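Local atomic coordinates of glucose-6-phosphate 1-dehydrogenase (Kluyveromyces lactis, PDB entry 7E6I), a protein that catalyses the NADP+-dependent oxidation of glucose 6-phosphate to 6-phosphogluconolactone, the rate-limiting step of the oxidative pentose phosphate pathway. Residues L29-R34 with K76-F80; W207-I212 with E326-V331; G338-N342 with Y461-R466. All coordinates share one frame; numbering follows the deposited sequence.

Contact 1: L29-R34 with K76-F80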
loop_
_atom_site.group_PDB
_atom_site.type_symbol
_atom_site.label_atom_id
_atom_site.label_comp_id
_atom_site.label_asym_id
_atom_site.label_seq_id
_atom_site.Cartn_x
_atom_site.Cartn_y
_atom_site.Cartn_z
ATOM N N LEU A 29 6.935 -15.297 4.376
ATOM C CA LEU A 29 6.899 -16.690 3.947
ATOM C C LEU A 29 6.745 -17.616 5.141
ATOM O O LEU A 29 6.022 -18.614 5.070
ATOM C CB LEU A 29 8.165 -17.044 3.175
ATOM C CG LEU A 29 8.160 -16.692 1.700
ATOM C CD1 LEU A 29 9.537 -16.939 1.102
ATOM C CD2 LEU A 29 7.118 -17.520 1.006
ATOM N N PHE A 30 7.410 -17.295 6.251
ATOM C CA PHE A 30 7.315 -18.150 7.427
ATOM C C PHE A 30 5.917 -18.104 8.026
ATOM O O PHE A 30 5.332 -19.146 8.339
ATOM C CB PHE A 30 8.352 -17.745 8.469
ATOM C CG PHE A 30 8.146 -18.414 9.792
ATOM C CD1 PHE A 30 8.178 -19.804 9.890
ATOM C CD2 PHE A 30 7.877 -17.664 10.928
ATOM C CE1 PHE A 30 7.969 -20.434 11.107
ATOM C CE2 PHE A 30 7.666 -18.282 12.143
ATOM C CZ PHE A 30 7.714 -19.673 12.236
ATOM N N GLY A 31 5.369 -16.898 8.195
ATOM C CA GLY A 31 4.020 -16.772 8.724
ATOM C C GLY A 31 3.015 -17.595 7.949
ATOM O O GLY A 31 2.181 -18.284 8.533
ATOM N N LEU A 32 3.083 -17.536 6.621
ATOM C CA LEU A 32 2.238 -18.390 5.799
ATOM C C LEU A 32 2.481 -19.861 6.115
ATOM O O LEU A 32 1.527 -20.650 6.198
ATOM C CB LEU A 32 2.501 -18.108 4.323
ATOM C CG LEU A 32 1.798 -16.908 3.693
ATOM C CD1 LEU A 32 2.381 -16.615 2.312
ATOM C CD2 LEU A 32 0.327 -17.180 3.587
ATOM N N TYR A 33 3.752 -20.248 6.306
ATOM C CA TYR A 33 4.063 -21.643 6.613
ATOM C C TYR A 33 3.579 -22.010 8.011
ATOM O O TYR A 33 2.916 -23.038 8.205
ATOM C CB TYR A 33 5.570 -21.902 6.477
ATOM C CG TYR A 33 5.959 -23.318 6.860
ATOM C CD1 TYR A 33 5.833 -24.364 5.947
ATOM C CD2 TYR A 33 6.427 -23.620 8.138
ATOM C CE1 TYR A 33 6.175 -25.672 6.295
ATOM C CE2 TYR A 33 6.762 -24.924 8.494
ATOM C CZ TYR A 33 6.635 -25.939 7.564
ATOM O OH TYR A 33 6.968 -27.231 7.896
ATOM N N ARG A 34 3.888 -21.156 8.990
ATOM C CA ARG A 34 3.552 -21.422 10.383
ATOM C C ARG A 34 2.059 -21.648 10.574
ATOM O O ARG A 34 1.652 -22.474 11.398
ATOM C CB ARG A 34 4.048 -20.258 11.232
ATOM C CG ARG A 34 3.586 -20.244 12.652
ATOM C CD ARG A 34 3.759 -18.856 13.254
ATOM N NE ARG A 34 2.729 -17.941 12.770
ATOM C CZ ARG A 34 2.936 -16.670 12.446
ATOM N NH1 ARG A 34 4.145 -16.129 12.549
ATOM N NH2 ARG A 34 1.925 -15.936 12.012
ATOM N N LYS A 76 8.349 -25.519 13.883
ATOM C CA LYS A 76 8.013 -24.887 12.611
ATOM C C LYS A 76 9.122 -23.945 12.149
ATOM O O LYS A 76 9.443 -23.892 10.954
ATOM C CB LYS A 76 6.680 -24.141 12.731
ATOM C CG LYS A 76 5.531 -24.957 13.312
ATOM C CD LYS A 76 4.512 -25.329 12.245
ATOM C CE LYS A 76 3.126 -25.480 12.856
ATOM N NZ LYS A 76 2.864 -24.410 13.864
ATOM N N VAL A 77 9.723 -23.193 13.076
ATOM C CA VAL A 77 10.833 -22.319 12.705
ATOM C C VAL A 77 11.938 -23.125 12.036
ATOM O O VAL A 77 12.391 -22.798 10.932
ATOM C CB VAL A 77 11.365 -21.558 13.932
ATOM C CG1 VAL A 77 12.723 -20.933 13.614
ATOM C CG2 VAL A 77 10.372 -20.493 14.383
ATOM N N ASN A 78 12.380 -24.205 12.690
ATOM C CA ASN A 78 13.452 -25.019 12.126
ATOM C C ASN A 78 12.981 -25.765 10.888
ATOM O O ASN A 78 13.743 -25.925 9.928
ATOM C CB ASN A 78 13.983 -25.994 13.173
ATOM C CG ASN A 78 14.412 -25.296 14.443
ATOM O OD1 ASN A 78 15.139 -24.299 14.411
ATOM N ND2 ASN A 78 13.961 -25.816 15.577
ATOM N N GLU A 79 11.731 -26.229 10.896
ATOM C CA GLU A 79 11.139 -26.812 9.697
ATOM C C GLU A 79 11.276 -25.867 8.510
ATOM O O GLU A 79 11.769 -26.248 7.442
ATOM C CB GLU A 79 9.668 -27.117 9.951
ATOM C CG GLU A 79 9.354 -28.530 10.319
ATOM C CD GLU A 79 7.892 -28.691 10.654
ATOM O OE1 GLU A 79 7.386 -27.891 11.470
ATOM O OE2 GLU A 79 7.246 -29.601 10.090
ATOM N N PHE A 80 10.850 -24.614 8.700
ATOM C CA PHE A 80 10.862 -23.629 7.623
ATOM C C PHE A 80 12.283 -23.355 7.132
ATOM O O PHE A 80 12.546 -23.369 5.923
ATOM C CB PHE A 80 10.198 -22.343 8.111
ATOM C CG PHE A 80 10.277 -21.213 7.137
ATOM C CD1 PHE A 80 9.495 -21.211 5.992
ATOM C CD2 PHE A 80 11.137 -20.149 7.360
ATOM C CE1 PHE A 80 9.566 -20.172 5.093
ATOM C CE2 PHE A 80 11.209 -19.102 6.461
ATOM C CZ PHE A 80 10.424 -19.114 5.326
#

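Contact 2: W207-I212 with E326-V331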
loop_
_atom_site.group_PDB
_atom_site.type_symbol
_atom_site.label_atom_id
_atom_site.label_comp_id
_atom_site.label_asym_id
_atom_site.label_seq_id
_atom_site.Cartn_x
_atom_site.Cartn_y
_atom_site.Cartn_z
ATOM N N TRP A 207 -23.872 6.366 -0.905
ATOM C CA TRP A 207 -22.482 6.507 -1.329
ATOM C C TRP A 207 -22.440 7.226 -2.674
ATOM O O TRP A 207 -22.099 6.658 -3.717
ATOM C CB TRP A 207 -21.832 5.140 -1.417
ATOM C CG TRP A 207 -20.384 5.144 -1.197
ATOM C CD1 TRP A 207 -19.403 5.346 -2.133
ATOM C CD2 TRP A 207 -19.718 4.891 0.036
ATOM N NE1 TRP A 207 -18.173 5.240 -1.544
ATOM C CE2 TRP A 207 -18.338 4.961 -0.212
ATOM C CE3 TRP A 207 -20.157 4.624 1.333
ATOM C CZ2 TRP A 207 -17.386 4.774 0.792
ATOM C CZ3 TRP A 207 -19.204 4.432 2.331
ATOM C CH2 TRP A 207 -17.839 4.516 2.051
ATOM N N ASN A 208 -22.801 8.503 -2.636
ATOM C CA ASN A 208 -23.009 9.244 -3.871
ATOM C C ASN A 208 -23.046 10.723 -3.516
ATOM O O ASN A 208 -23.169 11.097 -2.344
ATOM C CB ASN A 208 -24.304 8.791 -4.576
ATOM C CG ASN A 208 -25.480 8.695 -3.611
ATOM O OD1 ASN A 208 -25.805 9.674 -2.922
ATOM N ND2 ASN A 208 -26.099 7.512 -3.521
ATOM N N LYS A 209 -22.951 11.561 -4.550
ATOM C CA LYS A 209 -22.983 13.001 -4.346
ATOM C C LYS A 209 -24.282 13.477 -3.709
ATOM O O LYS A 209 -24.313 14.577 -3.145
ATOM C CB LYS A 209 -22.753 13.719 -5.674
ATOM C CG LYS A 209 -23.925 13.667 -6.623
ATOM C CD LYS A 209 -23.504 14.016 -8.047
ATOM C CE LYS A 209 -24.733 14.154 -8.943
ATOM N NZ LYS A 209 -25.352 12.837 -9.214
ATOM N N GLU A 210 -25.358 12.692 -3.787
ATOM C CA GLU A 210 -26.608 13.122 -3.173
ATOM C C GLU A 210 -26.545 13.055 -1.652
ATOM O O GLU A 210 -27.342 13.716 -0.986
ATOM C CB GLU A 210 -27.785 12.276 -3.697
ATOM C CG GLU A 210 -28.201 12.594 -5.153
ATOM C CD GLU A 210 -27.257 11.988 -6.207
ATOM O OE1 GLU A 210 -26.629 10.945 -5.928
ATOM O OE2 GLU A 210 -27.135 12.558 -7.316
ATOM N N ASN A 211 -25.611 12.291 -1.080
ATOM C CA ASN A 211 -25.595 12.084 0.356
ATOM C C ASN A 211 -24.244 12.312 1.006
ATOM O O ASN A 211 -24.180 12.320 2.242
ATOM C CB ASN A 211 -26.070 10.661 0.695
ATOM C CG ASN A 211 -27.523 10.422 0.311
ATOM O OD1 ASN A 211 -28.443 10.792 1.044
ATOM N ND2 ASN A 211 -27.732 9.803 -0.838
ATOM N N ILE A 212 -23.168 12.488 0.239
ATOM C CA ILE A 212 -21.836 12.646 0.801
ATOM C C ILE A 212 -21.377 14.089 0.586
ATOM O O ILE A 212 -21.360 14.595 -0.543
ATOM C CB ILE A 212 -20.850 11.626 0.209
ATOM C CG1 ILE A 212 -21.150 10.254 0.807
ATOM C CG2 ILE A 212 -19.372 12.054 0.465
ATOM C CD1 ILE A 212 -20.323 9.108 0.210
ATOM N N GLU A 326 -20.858 10.717 -12.617
ATOM C CA GLU A 326 -22.207 10.881 -12.100
ATOM C C GLU A 326 -22.270 10.683 -10.585
ATOM O O GLU A 326 -23.038 11.377 -9.898
ATOM C CB GLU A 326 -23.147 9.913 -12.803
ATOM C CG GLU A 326 -24.568 10.064 -12.342
ATOM C CD GLU A 326 -25.551 9.584 -13.375
ATOM O OE1 GLU A 326 -25.719 8.346 -13.505
ATOM O OE2 GLU A 326 -26.149 10.451 -14.053
ATOM N N ARG A 327 -21.482 9.739 -10.047
ATOM C CA ARG A 327 -21.553 9.458 -8.618
ATOM C C ARG A 327 -20.919 10.575 -7.795
ATOM O O ARG A 327 -21.408 10.899 -6.707
ATOM C CB ARG A 327 -20.884 8.113 -8.302
ATOM C CG ARG A 327 -20.872 7.757 -6.806
ATOM C CD ARG A 327 -20.308 6.358 -6.547
ATOM N NE ARG A 327 -20.954 5.406 -7.433
ATOM C CZ ARG A 327 -22.128 4.832 -7.181
ATOM N NH1 ARG A 327 -22.763 5.089 -6.036
ATOM N NH2 ARG A 327 -22.662 4.002 -8.072
ATOM N N TRP A 328 -19.845 11.192 -8.299
ATOM C CA TRP A 328 -18.982 12.017 -7.458
ATOM C C TRP A 328 -18.938 13.485 -7.842
ATOM O O TRP A 328 -18.233 14.264 -7.190
ATOM C CB TRP A 328 -17.553 11.453 -7.461
ATOM C CG TRP A 328 -17.498 10.101 -6.801
ATOM C CD1 TRP A 328 -17.154 8.921 -7.379
ATOM C CD2 TRP A 328 -17.814 9.809 -5.443
ATOM N NE1 TRP A 328 -17.216 7.903 -6.459
ATOM C CE2 TRP A 328 -17.625 8.422 -5.259
ATOM C CE3 TRP A 328 -18.229 10.592 -4.351
ATOM C CZ2 TRP A 328 -17.857 7.786 -4.038
ATOM C CZ3 TRP A 328 -18.452 9.963 -3.123
ATOM C CH2 TRP A 328 -18.273 8.565 -2.985
ATOM N N ASP A 329 -19.681 13.885 -8.856
ATOM C CA ASP A 329 -19.554 15.221 -9.399
ATOM C C ASP A 329 -19.792 16.292 -8.335
ATOM O O ASP A 329 -20.869 16.367 -7.737
ATOM C CB ASP A 329 -20.540 15.371 -10.545
ATOM C CG ASP A 329 -20.425 16.688 -11.205
ATOM O OD1 ASP A 329 -19.289 17.085 -11.530
ATOM O OD2 ASP A 329 -21.467 17.333 -11.371
ATOM N N GLY A 330 -18.790 17.131 -8.108
ATOM C CA GLY A 330 -18.915 18.192 -7.132
ATOM C C GLY A 330 -18.632 17.810 -5.684
ATOM O O GLY A 330 -18.700 18.682 -4.812
ATOM N N VAL A 331 -18.328 16.550 -5.391
ATOM C CA VAL A 331 -17.971 16.170 -4.027
ATOM C C VAL A 331 -16.506 16.519 -3.805
ATOM O O VAL A 331 -15.630 15.988 -4.507
ATOM C CB VAL A 331 -18.226 14.677 -3.767
ATOM C CG1 VAL A 331 -17.848 14.316 -2.345
ATOM C CG2 VAL A 331 -19.679 14.331 -4.032
HETATM O O HOH W 1 -25.714 4.765 -4.917
#

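Contact 3: G338-N342 with Y461-R466. With BG6 (6-O-phosphono-beta-D-glucopyranose), chain B.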
loop_
_atom_site.group_PDB
_atom_site.type_symbol
_atom_site.label_atom_id
_atom_site.label_comp_id
_atom_site.label_asym_id
_atom_site.label_seq_id
_atom_site.Cartn_x
_atom_site.Cartn_y
_atom_site.Cartn_z
ATOM N N GLY A 338 1.157 13.463 6.429
ATOM C CA GLY A 338 2.242 14.174 7.076
ATOM C C GLY A 338 3.096 13.270 7.933
ATOM O O GLY A 338 2.618 12.292 8.521
ATOM N N LYS A 339 4.381 13.600 7.993
ATOM C CA LYS A 339 5.313 13.043 8.956
ATOM C C LYS A 339 5.527 14.061 10.066
ATOM O O LYS A 339 5.263 15.254 9.897
ATOM C CB LYS A 339 6.646 12.692 8.286
ATOM C CG LYS A 339 6.724 11.242 7.778
ATOM C CD LYS A 339 7.313 11.138 6.372
ATOM C CE LYS A 339 8.173 9.891 6.181
ATOM N NZ LYS A 339 7.476 8.598 6.411
ATOM N N ALA A 340 5.983 13.570 11.219
ATOM C CA ALA A 340 6.342 14.423 12.361
ATOM C C ALA A 340 5.133 15.192 12.889
ATOM O O ALA A 340 5.224 16.370 13.245
ATOM C CB ALA A 340 7.489 15.380 12.010
ATOM N N LEU A 341 3.990 14.530 12.925
ATOM C CA LEU A 341 2.799 15.063 13.556
ATOM C C LEU A 341 2.658 14.430 14.945
ATOM O O LEU A 341 3.593 13.792 15.449
ATOM C CB LEU A 341 1.585 14.806 12.653
ATOM C CG LEU A 341 1.716 15.323 11.216
ATOM C CD1 LEU A 341 0.663 14.695 10.295
ATOM C CD2 LEU A 341 1.633 16.849 11.171
ATOM N N ASN A 342 1.475 14.555 15.545
ATOM C CA ASN A 342 1.220 14.170 16.926
ATOM C C ASN A 342 0.844 12.703 17.122
ATOM O O ASN A 342 0.702 12.276 18.274
ATOM C CB ASN A 342 0.079 15.015 17.482
ATOM C CG ASN A 342 -1.244 14.681 16.818
ATOM O OD1 ASN A 342 -1.389 14.807 15.602
ATOM N ND2 ASN A 342 -2.207 14.238 17.610
ATOM N N TYR A 461 6.025 23.843 10.181
ATOM C CA TYR A 461 5.139 23.450 11.276
ATOM C C TYR A 461 5.982 22.713 12.303
ATOM O O TYR A 461 6.913 21.989 11.934
ATOM C CB TYR A 461 3.952 22.565 10.821
ATOM C CG TYR A 461 4.317 21.210 10.246
ATOM C CD1 TYR A 461 4.619 21.071 8.898
ATOM C CD2 TYR A 461 4.338 20.076 11.040
ATOM C CE1 TYR A 461 4.953 19.847 8.357
ATOM C CE2 TYR A 461 4.672 18.848 10.509
ATOM C CZ TYR A 461 4.979 18.737 9.161
ATOM O OH TYR A 461 5.307 17.509 8.611
ATOM N N PRO A 462 5.705 22.895 13.586
ATOM C CA PRO A 462 6.570 22.290 14.605
ATOM C C PRO A 462 6.392 20.784 14.653
ATOM O O PRO A 462 5.271 20.269 14.581
ATOM C CB PRO A 462 6.108 22.949 15.911
ATOM C CG PRO A 462 4.707 23.383 15.628
ATOM C CD PRO A 462 4.637 23.722 14.166
ATOM N N TYR A 463 7.518 20.086 14.769
ATOM C CA TYR A 463 7.504 18.652 14.994
ATOM C C TYR A 463 6.534 18.326 16.118
ATOM O O TYR A 463 6.610 18.910 17.203
ATOM C CB TYR A 463 8.920 18.198 15.346
ATOM C CG TYR A 463 9.262 16.715 15.278
ATOM C CD1 TYR A 463 8.583 15.769 16.039
ATOM C CD2 TYR A 463 10.346 16.281 14.514
ATOM C CE1 TYR A 463 8.948 14.416 15.996
ATOM C CE2 TYR A 463 10.714 14.937 14.461
ATOM C CZ TYR A 463 10.020 14.012 15.202
ATOM O OH TYR A 463 10.403 12.688 15.137
ATOM N N GLY A 464 5.578 17.438 15.832
ATOM C CA GLY A 464 4.700 16.890 16.838
ATOM C C GLY A 464 3.344 17.544 16.918
ATOM O O GLY A 464 2.501 17.082 17.697
ATOM N N CYS A 465 3.102 18.587 16.128
ATOM C CA CYS A 465 1.842 19.312 16.179
ATOM C C CYS A 465 0.710 18.533 15.494
ATOM O O CYS A 465 0.925 17.591 14.724
ATOM C CB CYS A 465 1.998 20.696 15.546
ATOM S SG CYS A 465 1.647 20.766 13.790
ATOM N N ARG A 466 -0.520 18.949 15.799
ATOM C CA ARG A 466 -1.692 18.246 15.294
ATOM C C ARG A 466 -1.799 18.396 13.789
ATOM O O ARG A 466 -2.008 17.413 13.068
ATOM C CB ARG A 466 -2.953 18.783 15.970
ATOM C CG ARG A 466 -4.034 17.745 16.220
ATOM C CD ARG A 466 -4.283 17.583 17.713
ATOM N NE ARG A 466 -5.116 16.422 18.023
ATOM C CZ ARG A 466 -5.413 16.029 19.263
ATOM N NH1 ARG A 466 -4.933 16.703 20.308
ATOM N NH2 ARG A 466 -6.179 14.959 19.460
HETATM C C1 BG6 B . 6.331 3.449 2.750
HETATM C C2 BG6 B . 6.864 4.876 2.869
HETATM O O1 BG6 B . 5.867 3.143 1.495
HETATM O O5 BG6 B . 5.180 3.276 3.696
HETATM C C3 BG6 B . 7.249 5.199 4.271
HETATM O O2 BG6 B . 7.987 5.088 2.002
HETATM C C4 BG6 B . 6.089 5.040 5.199
HETATM O O3 BG6 B . 7.695 6.579 4.365
HETATM C C5 BG6 B . 5.509 3.629 5.095
HETATM O O4 BG6 B . 6.531 5.318 6.534
HETATM C C6 BG6 B . 4.234 3.453 5.873
HETATM O O6 BG6 B . 3.793 2.121 5.686
HETATM P P BG6 B . 2.979 1.387 6.933
HETATM O O1P BG6 B . 1.874 2.384 7.221
HETATM O O2P BG6 B . 3.927 1.207 8.090
HETATM O O3P BG6 B . 2.427 0.012 6.560
#

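Contact 1: L29-R34 with K76-F80
Phe30 of helix 19-34 meets Phe80 of helix 74-83, and its side chain, followed outward from CB, traces much of the apolar part of the interface. CB sits over one face of the Phe80 ring, 3.9 Å from its centroid, in a CH-pi contact only 15° off the ring normal. Because CG stands anti to the backbone N (chi1 169°), the ring then swings past Phe80 towards the earlier turn of the partner helix. Its CD1 lies 3.7 Å from Phe80 CB, CE1 presents an edge to the carbonyl O of Lys76 at 3.8 Å, and CZ ends 3.5 Å from Val77 CG2. The two ring planes meet obliquely, and over the Phe80 face lies the backbone end of Phe30, its CA and CB. Phe80 CZ also reaches Leu29 CB, and both residues rest on Ile44 of strand 43-48.

One turn on from Leu29, Tyr33 slides past Phe80 in the opposite direction, bringing CD2 to 4.0 Å from Phe80 CB and carrying its OH out to the exposed Glu79, where OH and OE2 are 3.2 Å apart with ring and carboxylate nearly perpendicular. The bent chain of Lys76 brings NZ to the carbonyl O of Arg34, a weak bond of 3.4 Å. The guanidinium of Arg34 leads elsewhere, to the carbonyl of Lys66.

The short helical segments run at 121° to each other, both beside the parallel sheet of the Rossmann-type coenzyme domain. Chemically the contact is a largely buried aromatic core with charged side chains at its margin, consistent with hydrophobic burial contributing most to holding the two helices together.

Contact 2: W207-I212 with E326-V331
Trp207 overlaps Trp328 with the pyrrole side of its indole: CD1 lies 3.5 Å from CZ2, at the edge of the Trp328 six-membered ring, with the planes 79° apart. Ile212 closes the corner, its CD1 lying over one face of Trp207 and 3.8 Å from Trp328 CH2. Both indole N-H groups are used outside the pair, on the carbonyls of Leu253 and Thr254.

A polar layer flanks this core. Arg327, bent at chi3, turns NH1 back to the carbonyl O of Trp207 at 2.9 Å, with the acceptor in the guanidinium plane; a water bridges the same NH1 to Asn208 ND2, while NH2 forms a salt bridge with Glu256. Lys209 N returns a bond of 2.7 Å to the Arg327 carbonyl O, and Lys209 CB packs 3.5 Å from Val331 CG2. With CG set between the backbone N and the carbonyl carbon (chi1 73°), the Lys209 chain runs on past Asp329, CD lying 3.5 Å from its carbonyl O. The ammonium then reaches Glu326 O (2.8 Å from NZ) and forms a salt bridge with Glu210 of its own segment, approaching OE2 on the syn side.

The 326-331 segment folds through a type II turn, Trp328 to Val331, with Gly330 in the third position. Two loops are thus joined where they enter neighbouring parallel strands, 212-220 and 333-338, of the large mixed sheet characteristic of the glucose-6-phosphate dehydrogenase C-terminal domain.

Contact 3: G338-N342 with Y461-R466
The glucose 6-phosphate pocket takes one of its residues, Lys339, from a loop that Tyr461 holds from behind. The hydroxyl of Tyr461 donates to the carbonyl O of Lys339 at 2.6 Å, tilted 18° from the carbonyl plane, and is also hydrogen-bonded to Thr315. Held at its backbone, Lys339 sends its side chain the other way, to the sugar: NZ donates a hydrogen bond of 2.9 Å to O3 of the bound substrate and forms a salt bridge with Glu221, another pocket residue. Glu221 itself hydrogen-bonds the substrate as well, so lysine and carboxylate hold the sugar together.

Next along the loop, Ala340 is gripped twice. Its carbonyl O accepts a nearly straight bond from Gly464 N, at 2.8 Å. Its methyl lies over the centre of one face of the Tyr463 ring, with CB 3.9 Å from the centroid. The Tyr463 hydroxyl is engaged by Glu226. Leu341 crosses Tyr461 at about a right angle, its CD2 3.7 Å from CE2 of that ring.

At the outer end the amide of Asn342 tilts over one face of the Arg466 guanidinium, ND2 lying 3.7 Å from NE, while OD1 takes a bond from Lys220. Arg466 probably contributes to a second NADP+ site.

Gly464 holds the third position of a type II turn from Pro462 to Cys465. The arrangement is that of a beta turn, following edge strand 459-462, fitted against a substrate-binding loop between strands of the C-terminal-domain sheet.

Contact 1 belongs to the coenzyme domain and contacts 2 and 3 to the C-terminal domain. None touches another: contacts 1 and 2 lie on opposite sides of the chain's centre, about 47 Å between centres, with contact 3 about 39 Å from the first and 32 Å from the second. Only contact 3 reaches the substrate. Contact 1 lies near the predicted coenzyme site, the side chain of Leu29 about 8 Å from that of Ser21. Strand 333-338 connects the other two, running from just after 326-331 into 338-342, and both approach the inferred second NADP+ site: contact 3 includes Arg466, and Trp207 is about 9 Å from Leu380, side chain to side chain.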